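Long-range contacts in DspB (Aggregatibacter actinomycetemcomitans, PDB 1YHT), which breaks up biofilms as a family 20 beta-N-acetylhexosaminidase, probably by hydrolysing the N-acetylglucosamine polymer of their matrix: residues A[39-44]-A[349-354]; A[64-69]-A[160-165]; A[281-286]-A[334-339]. All blocks are in the same frame, centred on the assembly; numbering follows the deposited sequence.

How the contacts relate
All three contacts belong to the outer layer and loops around one parallel beta-barrel, and none touches another. Contact 1 joins helix 32-44 to helix 339-358, so the segments between them, including those of contacts 2 and 3, are nested in the loop it closes. Contact 2 seats a loop following strand 49-53 on helix 154-171; contact 3, later in the chain, pairs the loops leading into helices 287-301 and 339-358. Helix 339-358 thus links contacts 1 and 3, whose centres are about 21 Å apart. Contact 2 lies farther off, its centre about 31 Å from that of contact 1 and about 32 Å from that of contact 3. Contact 1 joins the first and last barrel helices, while contacts 2 and 3 pack loops that follow strands.

Contact 1 (A[39-44]-A[349-354]); sequences IDTISL and LLEAVI
Thr41 and Ile42 meet Leu350 and Ile354 in a buried, apolar helix-helix contact that brings together the first and last helices flanking the TIM barrel. Segment 39-44 lies on helix 32-44 and segment 349-354 on helix 339-358. The helices respectively follow strands 18-24 and 324-329, which are themselves parallel neighbours in the sheet, so the contact lies where the two ends of the barrel chain meet. The two short helical segments run roughly parallel, at 31° to one another, with their axes 9.6 Å apart.

No hydrogen bond spans the interface; methyl and methylene groups do the work. In Thr41, CG2 is anti to the backbone N and faces the other helix, while OG1 turns back to make a weak hydrogen bond with Ser37 O in its own helix. The methyl CG2 rests on Leu350 CD2 at 3.6 Å. It also approaches Glu351 CG at 3.9 Å, where the two side chains cross at about a right angle and the aliphatic part of the glutamate borders the buried patch. Leu350 CD2 reaches a second partner as well, Ile42 CG1, at 4.0 Å. Beneath these residues, Leu21 of strand 18-24 touches both Ile42 and Leu350, so the helix pair packs directly onto the barrel wall. One turn beyond Leu350, Ile354 reaches the opposing helix through its end methyl: CD1 lies 3.8 Å from the backbone CA of Ile42 and 4.3 Å from CG2 of the same residue.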
loop_
_atom_site.group_PDB
_atom_site.type_symbol
_atom_site.label_atom_id
_atom_site.label_comp_id
_atom_site.label_asym_id
_atom_site.label_seq_id
_atom_site.Cartn_x
_atom_site.Cartn_y
_atom_site.Cartn_z
ATOM N N ILE A 39 -3.639 -15.301 2.851
ATOM C CA ILE A 39 -4.528 -15.574 1.722
ATOM C C ILE A 39 -5.718 -16.515 2.131
ATOM O O ILE A 39 -6.858 -16.314 1.721
ATOM C CB ILE A 39 -3.764 -16.131 0.527
ATOM C CG1 ILE A 39 -2.998 -14.994 -0.168
ATOM C CG2 ILE A 39 -4.746 -16.803 -0.480
ATOM C CD1 ILE A 39 -1.855 -15.436 -0.938
ATOM N N ASP A 40 -5.425 -17.515 2.955
ATOM C CA ASP A 40 -6.470 -18.446 3.441
ATOM C C ASP A 40 -7.514 -17.683 4.218
ATOM O O ASP A 40 -8.714 -17.816 3.955
ATOM C CB ASP A 40 -5.859 -19.511 4.307
ATOM C CG ASP A 40 -4.947 -20.452 3.525
ATOM O OD1 ASP A 40 -5.151 -20.690 2.319
ATOM O OD2 ASP A 40 -4.006 -20.973 4.147
ATOM N N THR A 41 -7.079 -16.825 5.118
ATOM C CA THR A 41 -8.014 -16.002 5.906
ATOM C C THR A 41 -8.870 -15.103 5.009
ATOM O O THR A 41 -10.089 -15.049 5.175
ATOM C CB THR A 41 -7.271 -15.159 6.948
ATOM O OG1 THR A 41 -6.546 -16.025 7.775
ATOM C CG2 THR A 41 -8.208 -14.346 7.830
ATOM N N ILE A 42 -8.232 -14.431 4.038
ATOM C CA ILE A 42 -8.945 -13.531 3.153
ATOM C C ILE A 42 -10.044 -14.345 2.432
ATOM O O ILE A 42 -11.221 -13.939 2.368
ATOM C CB ILE A 42 -7.992 -12.816 2.136
ATOM C CG1 ILE A 42 -6.990 -11.902 2.870
ATOM C CG2 ILE A 42 -8.794 -11.939 1.153
ATOM C CD1 ILE A 42 -5.771 -11.557 2.064
ATOM N N SER A 43 -9.628 -15.486 1.884
ATOM C CA SER A 43 -10.474 -16.327 1.056
ATOM C C SER A 43 -11.639 -16.906 1.835
ATOM O O SER A 43 -12.790 -16.809 1.397
ATOM C CB SER A 43 -9.651 -17.477 0.492
ATOM O OG SER A 43 -10.481 -18.340 -0.256
ATOM N N LEU A 44 -11.323 -17.541 2.974
ATOM C CA LEU A 44 -12.331 -18.145 3.828
ATOM C C LEU A 44 -13.285 -17.137 4.446
ATOM O O LEU A 44 -14.420 -17.495 4.803
ATOM C CB LEU A 44 -11.660 -18.916 4.968
ATOM C CG LEU A 44 -10.859 -20.146 4.493
ATOM C CD1 LEU A 44 -9.928 -20.633 5.597
ATOM C CD2 LEU A 44 -11.783 -21.266 4.002
ATOM N N LEU A 349 -9.088 -10.053 13.568
ATOM C CA LEU A 349 -9.325 -8.690 13.161
ATOM C C LEU A 349 -9.544 -8.639 11.662
ATOM O O LEU A 349 -10.408 -7.911 11.157
ATOM C CB LEU A 349 -8.148 -7.835 13.620
ATOM C CG LEU A 349 -8.080 -6.388 13.125
ATOM C CD1 LEU A 349 -9.311 -5.594 13.494
ATOM C CD2 LEU A 349 -6.810 -5.720 13.691
ATOM N N LEU A 350 -8.750 -9.407 10.927
ATOM C CA LEU A 350 -8.913 -9.440 9.471
ATOM C C LEU A 350 -10.263 -10.016 9.070
ATOM O O LEU A 350 -10.924 -9.496 8.186
ATOM C CB LEU A 350 -7.757 -10.247 8.821
ATOM C CG LEU A 350 -7.836 -10.413 7.294
ATOM C CD1 LEU A 350 -7.942 -9.066 6.526
ATOM C CD2 LEU A 350 -6.690 -11.272 6.771
ATOM N N GLU A 351 -10.666 -11.108 9.722
ATOM C CA GLU A 351 -12.008 -11.668 9.547
ATOM C C GLU A 351 -13.117 -10.657 9.794
ATOM O O GLU A 351 -14.050 -10.547 9.013
ATOM C CB GLU A 351 -12.227 -12.906 10.448
ATOM C CG GLU A 351 -11.373 -14.076 10.044
ATOM C CD GLU A 351 -11.445 -15.238 11.032
ATOM O OE1 GLU A 351 -12.112 -15.101 12.096
ATOM O OE2 GLU A 351 -10.858 -16.276 10.695
ATOM N N ALA A 352 -13.013 -9.942 10.900
ATOM C CA ALA A 352 -14.000 -8.915 11.303
ATOM C C ALA A 352 -14.122 -7.804 10.255
ATOM O O ALA A 352 -15.198 -7.402 9.904
ATOM C CB ALA A 352 -13.593 -8.288 12.619
ATOM N N VAL A 353 -12.999 -7.291 9.788
ATOM C CA VAL A 353 -13.023 -6.219 8.785
ATOM C C VAL A 353 -13.721 -6.689 7.480
ATOM O O VAL A 353 -14.586 -5.979 6.923
ATOM C CB VAL A 353 -11.594 -5.710 8.478
ATOM C CG1 VAL A 353 -11.615 -4.694 7.294
ATOM C CG2 VAL A 353 -10.971 -5.075 9.716
ATOM N N ILE A 354 -13.398 -7.894 7.048
ATOM C CA ILE A 354 -13.968 -8.488 5.835
ATOM C C ILE A 354 -15.469 -8.704 6.018
ATOM O O ILE A 354 -16.245 -8.349 5.152
ATOM C CB ILE A 354 -13.262 -9.821 5.400
ATOM C CG1 ILE A 354 -11.848 -9.533 4.899
ATOM C CG2 ILE A 354 -14.045 -10.532 4.334
ATOM C CD1 ILE A 354 -10.943 -10.747 4.723
#

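Contact 2 (A[64-69]-A[160-165]); sequences SHLLNQ and MQSLMS
A tight turn in the loop following barrel strand 49-53 presents Leu66 and Leu67 to Ser162 and Leu163 on helix 154-171, one of the outer helices of the TIM barrel. With Leu163 CG anti to its backbone N (chi1 -173°), Leu163 CD1 reaches Leu67 CD1 at 3.9 Å, and the two side chains cross at about a right angle. Tyr60 touches both leucines, and helix 122-132 also packs on them, which places the pair in a buried apolar layer. Leu66 meets the helix backbone through CD2, which comes within 3.0 Å of Ser162 O, so close that the exact placing of this methyl is doubtful. Ser162 OG bonds to Phe159 O of its own helix.

No hydrogen bond joins the two segments, but Glu166, just beyond segment 160-165, grips the turn with both carboxylate oxygens, OE1 bonding to Ser64 OG and OE2 to Leu66 N. The same Ser64 OG accepts a nearly straight bond from Leu67 N (2.8 Å, 167°), an ST motif. Backbone bonds Ser64 N to Gln69 O and Gln69 N to Ser64 O flank the His65-Asn68 turn: a type I turn plus G1 bulge, common in beta-hairpins.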
loop_
_atom_site.group_PDB
_atom_site.type_symbol
_atom_site.label_atom_id
_atom_site.label_comp_id
_atom_site.label_asym_id
_atom_site.label_seq_id
_atom_site.Cartn_x
_atom_site.Cartn_y
_atom_site.Cartn_z
ATOM N N SER A 64 14.345 -8.318 -8.493
ATOM C CA SER A 64 14.333 -7.305 -9.564
ATOM C C SER A 64 15.556 -7.417 -10.478
ATOM O O SER A 64 16.690 -7.353 -9.997
ATOM C CB SER A 64 14.331 -5.888 -8.992
ATOM O OG SER A 64 14.354 -4.918 -10.046
ATOM N N HIS A 65 15.307 -7.581 -11.780
ATOM C CA HIS A 65 16.351 -7.370 -12.802
ATOM C C HIS A 65 16.778 -5.888 -12.880
ATOM O O HIS A 65 17.945 -5.566 -12.868
ATOM C CB HIS A 65 15.840 -7.793 -14.193
ATOM C CG HIS A 65 15.957 -9.258 -14.491
ATOM N ND1 HIS A 65 15.256 -10.223 -13.803
ATOM C CD2 HIS A 65 16.642 -9.904 -15.469
ATOM C CE1 HIS A 65 15.550 -11.412 -14.314
ATOM N NE2 HIS A 65 16.413 -11.247 -15.316
ATOM N N LEU A 66 15.795 -4.986 -12.939
ATOM C CA LEU A 66 16.089 -3.548 -13.122
ATOM C C LEU A 66 16.911 -2.952 -11.986
ATOM O O LEU A 66 17.809 -2.108 -12.212
ATOM C CB LEU A 66 14.767 -2.762 -13.299
ATOM C CG LEU A 66 14.223 -2.506 -14.710
ATOM C CD1 LEU A 66 14.116 -3.706 -15.492
ATOM C CD2 LEU A 66 12.851 -1.878 -14.631
ATOM N N LEU A 67 16.599 -3.348 -10.755
ATOM C CA LEU A 67 17.354 -2.884 -9.584
ATOM C C LEU A 67 18.499 -3.822 -9.196
ATOM O O LEU A 67 19.197 -3.571 -8.237
ATOM C CB LEU A 67 16.430 -2.646 -8.410
ATOM C CG LEU A 67 15.216 -1.769 -8.728
ATOM C CD1 LEU A 67 14.275 -1.789 -7.584
ATOM C CD2 LEU A 67 15.588 -0.339 -9.066
ATOM N N ASN A 68 18.682 -4.873 -9.983
ATOM C CA ASN A 68 19.722 -5.868 -9.824
ATOM C C ASN A 68 19.796 -6.470 -8.393
ATOM O O ASN A 68 20.806 -6.372 -7.719
ATOM C CB ASN A 68 21.106 -5.348 -10.299
ATOM C CG ASN A 68 22.107 -6.462 -10.453
ATOM O OD1 ASN A 68 21.730 -7.628 -10.527
ATOM N ND2 ASN A 68 23.398 -6.123 -10.506
ATOM N N GLN A 69 18.669 -7.017 -7.948
ATOM C CA GLN A 69 18.512 -7.698 -6.685
ATOM C C GLN A 69 18.078 -9.074 -7.068
ATOM O O GLN A 69 16.887 -9.318 -7.352
ATOM C CB GLN A 69 17.441 -7.010 -5.812
ATOM C CG GLN A 69 17.158 -7.790 -4.533
ATOM C CD GLN A 69 16.502 -6.953 -3.472
ATOM O OE1 GLN A 69 17.195 -6.400 -2.610
ATOM N NE2 GLN A 69 15.145 -6.869 -3.514
ATOM N N MET A 160 10.439 5.236 -13.564
ATOM C CA MET A 160 9.329 4.713 -12.773
ATOM C C MET A 160 8.531 3.715 -13.582
ATOM O O MET A 160 8.224 2.645 -13.077
ATOM C CB MET A 160 8.376 5.813 -12.274
ATOM C CG MET A 160 8.897 6.560 -11.094
ATOM S SD MET A 160 9.439 5.531 -9.723
ATOM C CE MET A 160 7.995 4.611 -9.299
ATOM N N GLN A 161 8.227 4.093 -14.814
ATOM C CA GLN A 161 7.453 3.269 -15.687
ATOM C C GLN A 161 8.195 1.978 -16.083
ATOM O O GLN A 161 7.586 0.960 -16.163
ATOM C CB GLN A 161 7.044 4.069 -16.902
ATOM C CG GLN A 161 5.881 5.039 -16.553
ATOM C CD GLN A 161 5.476 5.885 -17.751
ATOM O OE1 GLN A 161 6.138 5.856 -18.790
ATOM N NE2 GLN A 161 4.382 6.639 -17.604
ATOM N N SER A 162 9.500 2.042 -16.305
ATOM C CA SER A 162 10.298 0.829 -16.536
ATOM C C SER A 162 10.226 -0.151 -15.348
ATOM O O SER A 162 10.103 -1.336 -15.580
ATOM C CB SER A 162 11.744 1.152 -16.912
ATOM O OG SER A 162 12.491 1.494 -15.763
ATOM N N LEU A 163 10.233 0.343 -14.102
ATOM C CA LEU A 163 10.107 -0.507 -12.908
ATOM C C LEU A 163 8.655 -1.001 -12.770
ATOM O O LEU A 163 8.394 -2.190 -12.523
ATOM C CB LEU A 163 10.533 0.255 -11.641
ATOM C CG LEU A 163 10.621 -0.517 -10.324
ATOM C CD1 LEU A 163 11.556 -1.791 -10.445
ATOM C CD2 LEU A 163 11.107 0.447 -9.223
ATOM N N MET A 164 7.699 -0.126 -13.042
ATOM C CA MET A 164 6.296 -0.578 -13.075
ATOM C C MET A 164 6.087 -1.727 -14.057
ATOM O O MET A 164 5.413 -2.706 -13.718
ATOM C CB MET A 164 5.357 0.563 -13.411
ATOM C CG MET A 164 5.296 1.657 -12.344
ATOM S SD MET A 164 4.463 3.165 -12.982
ATOM C CE MET A 164 2.769 2.585 -13.119
ATOM N N SER A 165 6.679 -1.631 -15.251
ATOM C CA SER A 165 6.570 -2.722 -16.245
ATOM C C SER A 165 7.092 -4.070 -15.738
ATOM O O SER A 165 6.507 -5.132 -15.995
ATOM C CB SER A 165 7.312 -2.328 -17.525
ATOM O OG SER A 165 6.662 -1.225 -18.143
#

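Contact 3 (A[281-286]-A[334-339]); sequences PKASPT and AKALKD
Ala283, Leu337 and Pro281 carry most of this contact between two neighbouring beta-alpha loops of the TIM barrel, one leading from strand 278-279 into helix 287-301 and the other from strand 324-329 into helix 339-358. With CG anti to its own carbonyl carbon (chi1 -70°), Leu337 brings its branched end against both Pro281 and Ala283. Its CD1 presses on Pro281 CB at 3.6 Å, against a carbon of the pyrrolidine ring, and also meets the backbone N of Ala283, while CD2 lies 3.8 Å from Ala283 CB. Leu337 CG itself approaches the backbone N of Ala283 at 3.6 Å, so the isobutyl group covers main chain as well as side chains.

Ala283 CB also reaches Ala336, earlier in the same turn as Leu337, CB to CB at 3.8 Å. That turn, from Ala334 to Leu337, is of type I and is closed by the bond from Leu337 N to Ala334 O. Phe287 of helix 287-301 and Ile342 of helix 339-358 each touch both Pro281 and Leu337, extending the apolar patch to the helices that follow the loops. The carbonyl oxygen of Leu337 bonds to His28 NE2.

No direct hydrogen bond crosses between the loops: Pro281 O and Ala334 N are 3.2 Å apart but badly angled. One water bridges the loops elsewhere, accepting from Ala283 N and from Ala336 N, each at 3.1 Å. The chemistry thus implies two loops held together by apolar contact of Leu337 with Pro281 and Ala283, with one water accepting a backbone N-H from each.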
loop_
_atom_site.group_PDB
_atom_site.type_symbol
_atom_site.label_atom_id
_atom_site.label_comp_id
_atom_site.label_asym_id
_atom_site.label_seq_id
_atom_site.Cartn_x
_atom_site.Cartn_y
_atom_site.Cartn_z
ATOM N N PRO A 281 1.684 -3.918 14.524
ATOM C CA PRO A 281 2.122 -4.858 15.541
ATOM C C PRO A 281 3.460 -4.512 16.183
ATOM O O PRO A 281 4.431 -4.093 15.526
ATOM C CB PRO A 281 2.180 -6.193 14.790
ATOM C CG PRO A 281 1.206 -5.995 13.666
ATOM C CD PRO A 281 1.443 -4.590 13.242
ATOM N N LYS A 282 3.458 -4.689 17.499
ATOM C CA LYS A 282 4.624 -4.452 18.320
ATOM C C LYS A 282 4.623 -5.481 19.442
ATOM O O LYS A 282 3.627 -5.647 20.139
ATOM C CB LYS A 282 4.579 -3.022 18.855
ATOM C CG LYS A 282 5.776 -2.621 19.689
ATOM C CD LYS A 282 5.740 -1.116 19.972
ATOM C CE LYS A 282 6.543 -0.768 21.189
ATOM N NZ LYS A 282 7.974 -0.953 20.969
ATOM N N ALA A 283 5.744 -6.185 19.597
ATOM C CA ALA A 283 5.892 -7.145 20.675
ATOM C C ALA A 283 5.786 -6.409 22.023
ATOM O O ALA A 283 6.349 -5.345 22.199
ATOM C CB ALA A 283 7.216 -7.853 20.571
ATOM N N SER A 284 5.059 -7.010 22.960
ATOM C CA SER A 284 4.809 -6.443 24.273
ATOM C C SER A 284 4.061 -7.493 25.046
ATOM O O SER A 284 3.518 -8.432 24.448
ATOM C CB SER A 284 3.923 -5.203 24.221
ATOM O OG SER A 284 2.543 -5.545 24.165
ATOM N N PRO A 285 4.012 -7.334 26.391
ATOM C CA PRO A 285 3.189 -8.224 27.221
ATOM C C PRO A 285 1.707 -8.296 26.810
ATOM O O PRO A 285 1.062 -9.297 27.108
ATOM C CB PRO A 285 3.297 -7.611 28.629
ATOM C CG PRO A 285 4.580 -6.821 28.612
ATOM C CD PRO A 285 4.733 -6.314 27.187
ATOM N N THR A 286 1.160 -7.260 26.167
ATOM C CA THR A 286 -0.297 -7.266 25.840
ATOM C C THR A 286 -0.621 -7.364 24.332
ATOM O O THR A 286 -1.741 -7.041 23.914
ATOM C CB THR A 286 -1.026 -6.014 26.374
ATOM O OG1 THR A 286 -0.451 -4.843 25.781
ATOM C CG2 THR A 286 -0.952 -5.935 27.916
ATOM N N ALA A 334 7.404 -3.927 14.372
ATOM C CA ALA A 334 7.249 -5.367 14.547
ATOM C C ALA A 334 8.586 -6.148 14.632
ATOM O O ALA A 334 8.598 -7.373 14.507
ATOM C CB ALA A 334 6.403 -5.905 13.436
ATOM N N LYS A 335 9.711 -5.458 14.860
ATOM C CA LYS A 335 11.001 -6.118 14.781
ATOM C C LYS A 335 11.151 -7.358 15.688
ATOM O O LYS A 335 11.829 -8.299 15.319
ATOM C CB LYS A 335 12.142 -5.146 15.092
ATOM C CG LYS A 335 12.191 -4.621 16.493
ATOM C CD LYS A 335 13.247 -3.482 16.655
ATOM C CE LYS A 335 12.659 -2.046 16.453
ATOM N NZ LYS A 335 13.595 -0.886 16.795
ATOM N N ALA A 336 10.563 -7.344 16.876
ATOM C CA ALA A 336 10.718 -8.475 17.775
ATOM C C ALA A 336 9.620 -9.512 17.612
ATOM O O ALA A 336 9.545 -10.458 18.383
ATOM C CB ALA A 336 10.771 -7.974 19.222
ATOM N N LEU A 337 8.769 -9.376 16.596
ATOM C CA LEU A 337 7.730 -10.366 16.354
ATOM C C LEU A 337 8.017 -11.172 15.103
ATOM O O LEU A 337 8.490 -10.624 14.087
ATOM C CB LEU A 337 6.371 -9.698 16.168
ATOM C CG LEU A 337 5.634 -9.023 17.321
ATOM C CD1 LEU A 337 4.494 -8.208 16.723
ATOM C CD2 LEU A 337 5.106 -10.084 18.253
ATOM N N LYS A 338 7.689 -12.463 15.158
ATOM C CA LYS A 338 7.745 -13.301 13.991
ATOM C C LYS A 338 6.519 -13.152 13.102
ATOM O O LYS A 338 5.408 -12.902 13.572
ATOM C CB LYS A 338 7.847 -14.761 14.390
ATOM C CG LYS A 338 9.165 -15.065 15.093
ATOM C CD LYS A 338 10.332 -14.969 14.089
ATOM C CE LYS A 338 11.575 -15.704 14.614
ATOM N NZ LYS A 338 12.490 -14.782 15.343
ATOM N N ASP A 339 6.760 -13.331 11.810
ATOM C CA ASP A 339 5.724 -13.257 10.808
ATOM C C ASP A 339 4.508 -14.120 11.201
ATOM O O ASP A 339 3.387 -13.645 11.227
ATOM C CB ASP A 339 6.307 -13.563 9.386
ATOM C CG ASP A 339 7.008 -14.888 9.274
ATOM O OD1 ASP A 339 7.084 -15.641 10.271
ATOM O OD2 ASP A 339 7.507 -15.183 8.139
HETATM O O HOH W 1 8.299 -5.550 18.028
#